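Putative type VI secretion protein (Escherichia coli, PDB 6SK0) probably forms the trimeric puncturing spike at the tip of a type VI secretion system and carries a phospholipase effector for delivery. Local coordinates at residues G491-I496 / R505-R510; D578-Q583 / L627-D632; N602-D607 / A674-S679. All coordinates share one frame; numbering follows the deposited sequence.

Contact 1. Residues G491-I496 / R505-R510; sequences GTRNVI and RMEDKR
This antiparallel beta hairpin of strands 493-497 and 503-507 stands at the start of the modelled VgrG spike, at one end of a meandering sheet. The axes of 493-496 and 505-507 come within 4.6 Å. At the hydrogen-bonded pair N494/M506 each backbone N reaches the other residue's O, M506 N to N494 O being nearly along the C=O axis; R493/E507 and V495/R505 are non-hydrogen-bonded pairs whose side chains share one face. There the guanidinium of R493 lies flat on that of R505, the planes 17° apart and R493 NH1 standing 3.4 Å from R505 NE. E507 probably offsets part of this like-charge contact: its chain, CG anti to the backbone N (chi1 167°) and then bent at chi2, carries OE1 to R493 NE for a salt bridge of 2.8 Å. The carboxylate oxygen lies in the guanidinium plane, whereas NE comes from above the carboxylate plane. H514 of the next strand touches R493, R505 and E507. On the other face, M506 and N494 pack on T498 of the second subunit. The pairing closes with D508 N donating to T492 O in a very short, nearly straight bond (2.4 Å, 170°). Beside it E507 OE2 sits 2.7 Å from T492 OG1 and accepts a bond from K509 N through its anti lone pair at 2.9 Å.

Contact 2. Residues D578-Q583 / L627-D632; sequences DEAIRQ and LLHAPD
Helix 578-583 crosses strand 627-629 at 100°, their axes 9.1 Å apart at closest approach, A580 CA and H629 CA, 5.7 Å apart, being the closest CA pair. This is helix-on-sheet packing on the trimeric beta spike: the first turns of helix 578-600 lie against a strand that pairs in parallel with 559-563 of its own chain and with a strand of the second subunit. H629 carries most of the contact from the strand side. Its CG is anti to the backbone N (chi1 175°), which sends the imidazole out to the helix. The ring lies against the helix backbone, with E579 C over one face and, over the same face, A580 CA 3.7 Å above the plane of the H629 ring. A580 CB adds an off-centre CH-pi contact, 4.0 Å from the ring centroid of H629, and also meets the tip of L627, with CD2 at 3.8 Å. No hydrogen bond joins the two segments; H629 ND1 instead bonds to D565 OD1, which probably helps to hold the ring's rotation. At the far end of the imidazole, E579 CG rests 3.4 Å from H629 CE1, and Q583 CG approaches H629 NE2 at 3.7 Å. The E579 chain bends at chi2, and its carboxylate is engaged in a salt bridge within the helix: R582 grips it side-on, NE and NH2 both donating to the single oxygen E579 OE1, at 2.7 Å from NE.

Contact 3. Residues N602-D607 / A674-S679; sequences NATQGD and AVSLLS
S676 projects from strand 675-679 of the trimeric spike, where strands of the three subunits interleave in parallel, consistent with the triple-stranded beta-helix of VgrG spikes, toward the loop that links helix 578-600 to helix 608-618. Its CB comes first against T604, CB to CB 3.5 Å, and also lies beside T604 OG1. With OG anti to the backbone N (chi1 180°), the hydroxyl then extends to the loop backbone, where it accepts a bond from T604 N at 3.1 Å. The bond is well bent, 138° at the hydrogen. The same S676 OG lies 3.3 Å from A603 CB, so the tip is set against both the peptide N-H and the methyl before it. This is the one hydrogen bond between the two segments, and it ties a backbone N-H of the irregular loop to a buried strand hydroxyl. Two residues before and two after the serine, A674 and L678 also point to the loop: A674 CB comes within 3.5 Å of T604 OG1, and L678 CB is 4.1 Å from A603 CB. T604 OG1, held beside its own backbone N (chi1 -65°), has its polar partner across the interface, Q685 OE1 of the second subunit. Strand 675-679 is itself flanked by parallel strands of both other subunits, so the loop rests on a surface built by the trimer. The loop begins where N602, at positive phi, ends the preceding helix in a Schellman motif, with A603 N bonded to A598 O and N602 N bonded to T599 O.

Contact 1 lies far out along the elongated chain, its centre 46 Å from the chain's centre, and is only partly buried; contacts 2 and 3 are buried, about 15 and 16 Å from it. Contact 1 is local, joining neighbouring strands through backbone bonds and a cluster of charges. The other two set the two ends of the helix 578-600 region against the spike: contact 2 places the start of that helix on strand 626-629, contact 3 the loop after it on strand 675-679. Their segments alternate along the sequence, with centres 27 Å apart. Contact 2 relies on apolar and imidazole packing, contact 3 on small side chains and one bent hydrogen bond. All three touch the second subunit.

Contact 1. Residues G491-I496 / R505-R510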
loop_
_atom_site.group_PDB
_atom_site.type_symbol
_atom_site.label_atom_id
_atom_site.label_comp_id
_atom_site.label_asym_id
_atom_site.label_seq_id
_atom_site.Cartn_x
_atom_site.Cartn_y
_atom_site.Cartn_z
ATOM N N GLY A 491 -31.225 32.291 26.383
ATOM C CA GLY A 491 -30.532 33.238 25.531
ATOM C C GLY A 491 -29.710 32.572 24.448
ATOM O O GLY A 491 -28.726 31.893 24.734
ATOM N N THR A 492 -30.132 32.759 23.199
ATOM C CA THR A 492 -29.472 32.254 21.996
ATOM C C THR A 492 -29.345 30.735 21.964
ATOM O O THR A 492 -28.581 30.204 21.155
ATOM C CB THR A 492 -28.085 32.885 21.798
ATOM O OG1 THR A 492 -27.183 32.404 22.801
ATOM C CG2 THR A 492 -28.169 34.401 21.872
ATOM N N ARG A 493 -30.085 30.012 22.798
ATOM C CA ARG A 493 -30.076 28.556 22.784
ATOM C C ARG A 493 -31.504 28.055 22.649
ATOM O O ARG A 493 -32.308 28.196 23.577
ATOM C CB ARG A 493 -29.424 27.989 24.043
ATOM C CG ARG A 493 -27.918 27.925 23.961
ATOM C CD ARG A 493 -27.347 26.776 24.765
ATOM N NE ARG A 493 -25.911 26.647 24.543
ATOM C CZ ARG A 493 -25.154 25.692 25.067
ATOM N NH1 ARG A 493 -25.692 24.775 25.855
ATOM N NH2 ARG A 493 -23.856 25.657 24.807
ATOM N N ASN A 494 -31.821 27.491 21.490
ATOM C CA ASN A 494 -33.093 26.828 21.248
ATOM C C ASN A 494 -32.876 25.332 21.412
ATOM O O ASN A 494 -32.044 24.745 20.713
ATOM C CB ASN A 494 -33.625 27.154 19.855
ATOM C CG ASN A 494 -33.867 28.629 19.661
ATOM O OD1 ASN A 494 -33.146 29.294 18.920
ATOM N ND2 ASN A 494 -34.884 29.153 20.330
ATOM N N VAL A 495 -33.607 24.726 22.340
ATOM C CA VAL A 495 -33.396 23.336 22.713
ATOM C C VAL A 495 -34.708 22.583 22.583
ATOM O O VAL A 495 -35.710 22.962 23.201
ATOM C CB VAL A 495 -32.844 23.202 24.140
ATOM C CG1 VAL A 495 -32.394 21.782 24.390
ATOM C CG2 VAL A 495 -31.694 24.166 24.354
ATOM N N ILE A 496 -34.699 21.521 21.787
ATOM C CA ILE A 496 -35.745 20.510 21.790
ATOM C C ILE A 496 -35.204 19.340 22.601
ATOM O O ILE A 496 -34.509 18.473 22.071
ATOM C CB ILE A 496 -36.126 20.084 20.373
ATOM C CG1 ILE A 496 -36.633 21.284 19.579
ATOM C CG2 ILE A 496 -37.156 18.972 20.407
ATOM C CD1 ILE A 496 -37.111 20.928 18.200
ATOM N N ARG A 505 -30.216 20.826 19.942
ATOM C CA ARG A 505 -29.861 22.138 20.456
ATOM C C ARG A 505 -29.322 22.995 19.326
ATOM O O ARG A 505 -28.464 22.553 18.558
ATOM C CB ARG A 505 -28.831 22.025 21.578
ATOM C CG ARG A 505 -28.510 23.339 22.244
ATOM C CD ARG A 505 -27.605 23.142 23.440
ATOM N NE ARG A 505 -26.211 22.976 23.048
ATOM C CZ ARG A 505 -25.346 22.199 23.686
ATOM N NH1 ARG A 505 -24.096 22.109 23.264
ATOM N NH2 ARG A 505 -25.734 21.514 24.750
ATOM N N MET A 506 -29.834 24.215 19.225
ATOM C CA MET A 506 -29.352 25.202 18.272
ATOM C C MET A 506 -28.844 26.402 19.052
ATOM O O MET A 506 -29.614 27.063 19.752
ATOM C CB MET A 506 -30.451 25.607 17.294
ATOM C CG MET A 506 -30.861 24.495 16.359
ATOM S SD MET A 506 -31.951 25.033 15.037
ATOM C CE MET A 506 -32.094 23.532 14.079
ATOM N N GLU A 507 -27.551 26.666 18.948
ATOM C CA GLU A 507 -26.920 27.788 19.619
ATOM C C GLU A 507 -26.863 28.967 18.658
ATOM O O GLU A 507 -26.265 28.866 17.586
ATOM C CB GLU A 507 -25.525 27.409 20.104
ATOM C CG GLU A 507 -24.678 28.578 20.532
ATOM C CD GLU A 507 -25.222 29.264 21.764
ATOM O OE1 GLU A 507 -25.010 28.754 22.882
ATOM O OE2 GLU A 507 -25.860 30.321 21.619
ATOM N N ASP A 508 -27.470 30.079 19.050
ATOM C CA ASP A 508 -27.610 31.241 18.187
ATOM C C ASP A 508 -26.537 32.295 18.382
ATOM O O ASP A 508 -26.514 33.266 17.625
ATOM C CB ASP A 508 -28.967 31.898 18.404
ATOM C CG ASP A 508 -30.073 31.160 17.735
ATOM O OD1 ASP A 508 -30.817 31.820 16.986
ATOM O OD2 ASP A 508 -30.187 29.932 17.931
ATOM N N LYS A 509 -25.667 32.147 19.372
ATOM C CA LYS A 509 -24.693 33.191 19.649
ATOM C C LYS A 509 -23.856 33.460 18.409
ATOM O O LYS A 509 -23.196 32.558 17.886
ATOM C CB LYS A 509 -23.810 32.796 20.825
ATOM C CG LYS A 509 -22.785 33.845 21.178
ATOM C CD LYS A 509 -21.615 33.254 21.912
ATOM C CE LYS A 509 -21.154 34.187 23.004
ATOM N NZ LYS A 509 -19.965 33.646 23.696
ATOM N N ARG A 510 -23.920 34.697 17.923
ATOM C CA ARG A 510 -23.321 35.043 16.642
ATOM C C ARG A 510 -21.826 34.771 16.652
ATOM O O ARG A 510 -21.132 35.066 17.627
ATOM C CB ARG A 510 -23.591 36.507 16.312
ATOM C CG ARG A 510 -25.059 36.864 16.268
ATOM C CD ARG A 510 -25.850 35.860 15.460
ATOM N NE ARG A 510 -27.164 36.382 15.101
ATOM C CZ ARG A 510 -28.248 36.280 15.862
ATOM N NH1 ARG A 510 -29.391 36.797 15.442
ATOM N NH2 ARG A 510 -28.194 35.663 17.032
#

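Contact 2. Residues D578-Q583 / L627-D632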
loop_
_atom_site.group_PDB
_atom_site.type_symbol
_atom_site.label_atom_id
_atom_site.label_comp_id
_atom_site.label_asym_id
_atom_site.label_seq_id
_atom_site.Cartn_x
_atom_site.Cartn_y
_atom_site.Cartn_z
ATOM N N ASP A 578 -13.037 17.939 -8.348
ATOM C CA ASP A 578 -12.094 18.299 -9.402
ATOM C C ASP A 578 -10.657 17.980 -9.015
ATOM O O ASP A 578 -9.904 17.427 -9.820
ATOM C CB ASP A 578 -12.247 19.778 -9.748
ATOM C CG ASP A 578 -13.470 20.049 -10.589
ATOM O OD1 ASP A 578 -14.520 19.412 -10.356
ATOM O OD2 ASP A 578 -13.397 20.924 -11.473
ATOM N N GLU A 579 -10.257 18.303 -7.788
ATOM C CA GLU A 579 -8.892 18.012 -7.376
ATOM C C GLU A 579 -8.671 16.512 -7.219
ATOM O O GLU A 579 -7.623 15.986 -7.611
ATOM C CB GLU A 579 -8.560 18.753 -6.085
ATOM C CG GLU A 579 -7.103 18.647 -5.663
ATOM C CD GLU A 579 -6.120 18.745 -6.825
ATOM O OE1 GLU A 579 -6.209 19.707 -7.615
ATOM O OE2 GLU A 579 -5.251 17.862 -6.941
ATOM N N ALA A 580 -9.654 15.803 -6.669
ATOM C CA ALA A 580 -9.553 14.353 -6.584
ATOM C C ALA A 580 -9.483 13.726 -7.971
ATOM O O ALA A 580 -8.745 12.760 -8.187
ATOM C CB ALA A 580 -10.731 13.790 -5.794
ATOM N N ILE A 581 -10.235 14.272 -8.924
ATOM C CA ILE A 581 -10.197 13.750 -10.283
ATOM C C ILE A 581 -8.843 14.021 -10.919
ATOM O O ILE A 581 -8.302 13.175 -11.635
ATOM C CB ILE A 581 -11.348 14.339 -11.116
ATOM C CG1 ILE A 581 -12.664 13.653 -10.757
ATOM C CG2 ILE A 581 -11.073 14.186 -12.598
ATOM C CD1 ILE A 581 -13.864 14.321 -11.353
ATOM N N ARG A 582 -8.276 15.200 -10.675
ATOM C CA ARG A 582 -6.930 15.478 -11.151
ATOM C C ARG A 582 -5.938 14.472 -10.589
ATOM O O ARG A 582 -5.065 13.987 -11.311
ATOM C CB ARG A 582 -6.517 16.899 -10.783
ATOM C CG ARG A 582 -6.985 17.946 -11.763
ATOM C CD ARG A 582 -6.392 19.306 -11.454
ATOM N NE ARG A 582 -6.957 19.885 -10.240
ATOM C CZ ARG A 582 -8.133 20.498 -10.182
ATOM N NH1 ARG A 582 -8.880 20.612 -11.270
ATOM N NH2 ARG A 582 -8.565 20.991 -9.032
ATOM N N GLN A 583 -6.073 14.134 -9.307
ATOM C CA GLN A 583 -5.198 13.126 -8.718
ATOM C C GLN A 583 -5.382 11.770 -9.385
ATOM O O GLN A 583 -4.402 11.087 -9.694
ATOM C CB GLN A 583 -5.443 13.021 -7.215
ATOM C CG GLN A 583 -4.980 14.223 -6.426
ATOM C CD GLN A 583 -3.587 14.663 -6.810
ATOM O OE1 GLN A 583 -3.363 15.806 -7.190
ATOM N NE2 GLN A 583 -2.645 13.754 -6.716
ATOM N N LEU A 627 -13.985 7.100 -2.756
ATOM C CA LEU A 627 -12.932 8.038 -3.096
ATOM C C LEU A 627 -12.575 8.814 -1.840
ATOM O O LEU A 627 -13.402 9.554 -1.303
ATOM C CB LEU A 627 -13.372 8.962 -4.224
ATOM C CG LEU A 627 -12.347 9.975 -4.712
ATOM C CD1 LEU A 627 -11.050 9.293 -5.106
ATOM C CD2 LEU A 627 -12.930 10.744 -5.871
ATOM N N LEU A 628 -11.357 8.618 -1.366
ATOM C CA LEU A 628 -10.800 9.378 -0.264
ATOM C C LEU A 628 -9.770 10.330 -0.836
ATOM O O LEU A 628 -8.794 9.898 -1.456
ATOM C CB LEU A 628 -10.169 8.464 0.780
ATOM C CG LEU A 628 -10.969 7.237 1.208
ATOM C CD1 LEU A 628 -10.206 6.489 2.272
ATOM C CD2 LEU A 628 -12.326 7.631 1.719
ATOM N N HIS A 629 -9.996 11.617 -0.652
ATOM C CA HIS A 629 -9.068 12.611 -1.149
ATOM C C HIS A 629 -8.853 13.685 -0.103
ATOM O O HIS A 629 -9.810 14.168 0.502
ATOM C CB HIS A 629 -9.556 13.249 -2.444
ATOM C CG HIS A 629 -8.677 14.357 -2.907
ATOM N ND1 HIS A 629 -8.984 15.680 -2.705
ATOM C CD2 HIS A 629 -7.464 14.338 -3.504
ATOM C CE1 HIS A 629 -8.012 16.431 -3.183
ATOM N NE2 HIS A 629 -7.080 15.641 -3.677
ATOM N N ALA A 630 -7.596 14.053 0.101
ATOM C CA ALA A 630 -7.257 15.163 0.941
ATOM C C ALA A 630 -6.173 15.919 0.188
ATOM O O ALA A 630 -5.266 15.294 -0.372
ATOM C CB ALA A 630 -6.771 14.748 2.329
ATOM N N PRO A 631 -6.249 17.241 0.126
ATOM C CA PRO A 631 -5.183 17.992 -0.548
ATOM C C PRO A 631 -3.846 17.924 0.169
ATOM O O PRO A 631 -2.807 18.045 -0.482
ATOM C CB PRO A 631 -5.738 19.420 -0.590
ATOM C CG PRO A 631 -6.773 19.458 0.458
ATOM C CD PRO A 631 -7.367 18.103 0.529
ATOM N N ASP A 632 -3.830 17.707 1.480
ATOM C CA ASP A 632 -2.590 17.773 2.240
ATOM C C ASP A 632 -2.181 16.426 2.826
ATOM O O ASP A 632 -1.478 16.374 3.833
ATOM C CB ASP A 632 -2.701 18.835 3.326
ATOM C CG ASP A 632 -2.304 20.204 2.817
ATOM O OD1 ASP A 632 -1.493 20.270 1.874
ATOM O OD2 ASP A 632 -2.812 21.214 3.322
#

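Contact 3. Residues N602-D607 / A674-S679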
loop_
_atom_site.group_PDB
_atom_site.type_symbol
_atom_site.label_atom_id
_atom_site.label_comp_id
_atom_site.label_asym_id
_atom_site.label_seq_id
_atom_site.Cartn_x
_atom_site.Cartn_y
_atom_site.Cartn_z
ATOM N N ASN A 602 10.996 -4.992 -21.496
ATOM C CA ASN A 602 10.634 -6.400 -21.340
ATOM C C ASN A 602 10.359 -6.762 -19.888
ATOM O O ASN A 602 10.579 -7.896 -19.469
ATOM C CB ASN A 602 11.699 -7.331 -21.922
ATOM C CG ASN A 602 12.067 -6.968 -23.332
ATOM O OD1 ASN A 602 11.241 -7.045 -24.237
ATOM N ND2 ASN A 602 13.310 -6.554 -23.529
ATOM N N ALA A 603 9.880 -5.805 -19.110
ATOM C CA ALA A 603 9.365 -6.103 -17.789
ATOM C C ALA A 603 7.921 -6.575 -17.900
ATOM O O ALA A 603 7.257 -6.387 -18.919
ATOM C CB ALA A 603 9.459 -4.879 -16.879
ATOM N N THR A 604 7.443 -7.209 -16.840
ATOM C CA THR A 604 6.037 -7.575 -16.765
ATOM C C THR A 604 5.197 -6.314 -16.612
ATOM O O THR A 604 5.410 -5.527 -15.687
ATOM C CB THR A 604 5.801 -8.533 -15.605
ATOM O OG1 THR A 604 6.497 -9.757 -15.855
ATOM C CG2 THR A 604 4.320 -8.819 -15.429
ATOM N N GLN A 605 4.257 -6.117 -17.526
ATOM C CA GLN A 605 3.431 -4.924 -17.512
ATOM C C GLN A 605 2.449 -4.965 -16.346
ATOM O O GLN A 605 2.010 -6.025 -15.900
ATOM C CB GLN A 605 2.671 -4.795 -18.829
ATOM C CG GLN A 605 2.220 -3.396 -19.167
ATOM C CD GLN A 605 1.795 -3.277 -20.613
ATOM O OE1 GLN A 605 1.693 -4.277 -21.321
ATOM N NE2 GLN A 605 1.552 -2.055 -21.062
ATOM N N GLY A 606 2.107 -3.785 -15.851
ATOM C CA GLY A 606 1.081 -3.684 -14.843
ATOM C C GLY A 606 -0.313 -3.854 -15.418
ATOM O O GLY A 606 -0.512 -3.963 -16.625
ATOM N N ASP A 607 -1.296 -3.882 -14.521
ATOM C CA ASP A 607 -2.703 -4.034 -14.897
ATOM C C ASP A 607 -3.310 -2.644 -15.072
ATOM O O ASP A 607 -3.891 -2.058 -14.158
ATOM C CB ASP A 607 -3.440 -4.855 -13.846
ATOM C CG ASP A 607 -4.869 -5.190 -14.241
ATOM O OD1 ASP A 607 -5.574 -5.808 -13.414
ATOM O OD2 ASP A 607 -5.298 -4.839 -15.357
ATOM N N ALA A 674 4.303 -13.249 -11.936
ATOM C CA ALA A 674 5.666 -12.763 -12.014
ATOM C C ALA A 674 5.946 -11.736 -10.927
ATOM O O ALA A 674 5.039 -11.105 -10.387
ATOM C CB ALA A 674 5.946 -12.151 -13.387
ATOM N N VAL A 675 7.219 -11.592 -10.603
ATOM C CA VAL A 675 7.723 -10.462 -9.844
ATOM C C VAL A 675 8.603 -9.666 -10.788
ATOM O O VAL A 675 9.562 -10.200 -11.354
ATOM C CB VAL A 675 8.495 -10.907 -8.596
ATOM C CG1 VAL A 675 9.182 -9.725 -7.950
ATOM C CG2 VAL A 675 7.568 -11.605 -7.623
ATOM N N SER A 676 8.270 -8.399 -10.975
ATOM C CA SER A 676 8.950 -7.559 -11.945
ATOM C C SER A 676 9.315 -6.241 -11.285
ATOM O O SER A 676 8.432 -5.485 -10.875
ATOM C CB SER A 676 8.069 -7.334 -13.173
ATOM O OG SER A 676 8.713 -6.526 -14.125
ATOM N N LEU A 677 10.608 -5.977 -11.172
ATOM C CA LEU A 677 11.117 -4.714 -10.667
ATOM C C LEU A 677 11.876 -4.029 -11.785
ATOM O O LEU A 677 12.901 -4.540 -12.248
ATOM C CB LEU A 677 12.019 -4.916 -9.451
ATOM C CG LEU A 677 11.516 -5.807 -8.321
ATOM C CD1 LEU A 677 12.522 -5.808 -7.193
ATOM C CD2 LEU A 677 10.165 -5.345 -7.827
ATOM N N LEU A 678 11.375 -2.884 -12.221
ATOM C CA LEU A 678 12.010 -2.103 -13.267
ATOM C C LEU A 678 12.383 -0.737 -12.716
ATOM O O LEU A 678 11.514 0.032 -12.299
ATOM C CB LEU A 678 11.105 -1.964 -14.487
ATOM C CG LEU A 678 11.633 -1.002 -15.548
ATOM C CD1 LEU A 678 12.987 -1.444 -16.095
ATOM C CD2 LEU A 678 10.624 -0.857 -16.654
ATOM N N SER A 679 13.669 -0.450 -12.709
ATOM C CA SER A 679 14.175 0.886 -12.468
ATOM C C SER A 679 14.477 1.521 -13.816
ATOM O O SER A 679 15.085 0.888 -14.680
ATOM C CB SER A 679 15.422 0.841 -11.589
ATOM O OG SER A 679 16.107 2.068 -11.615
#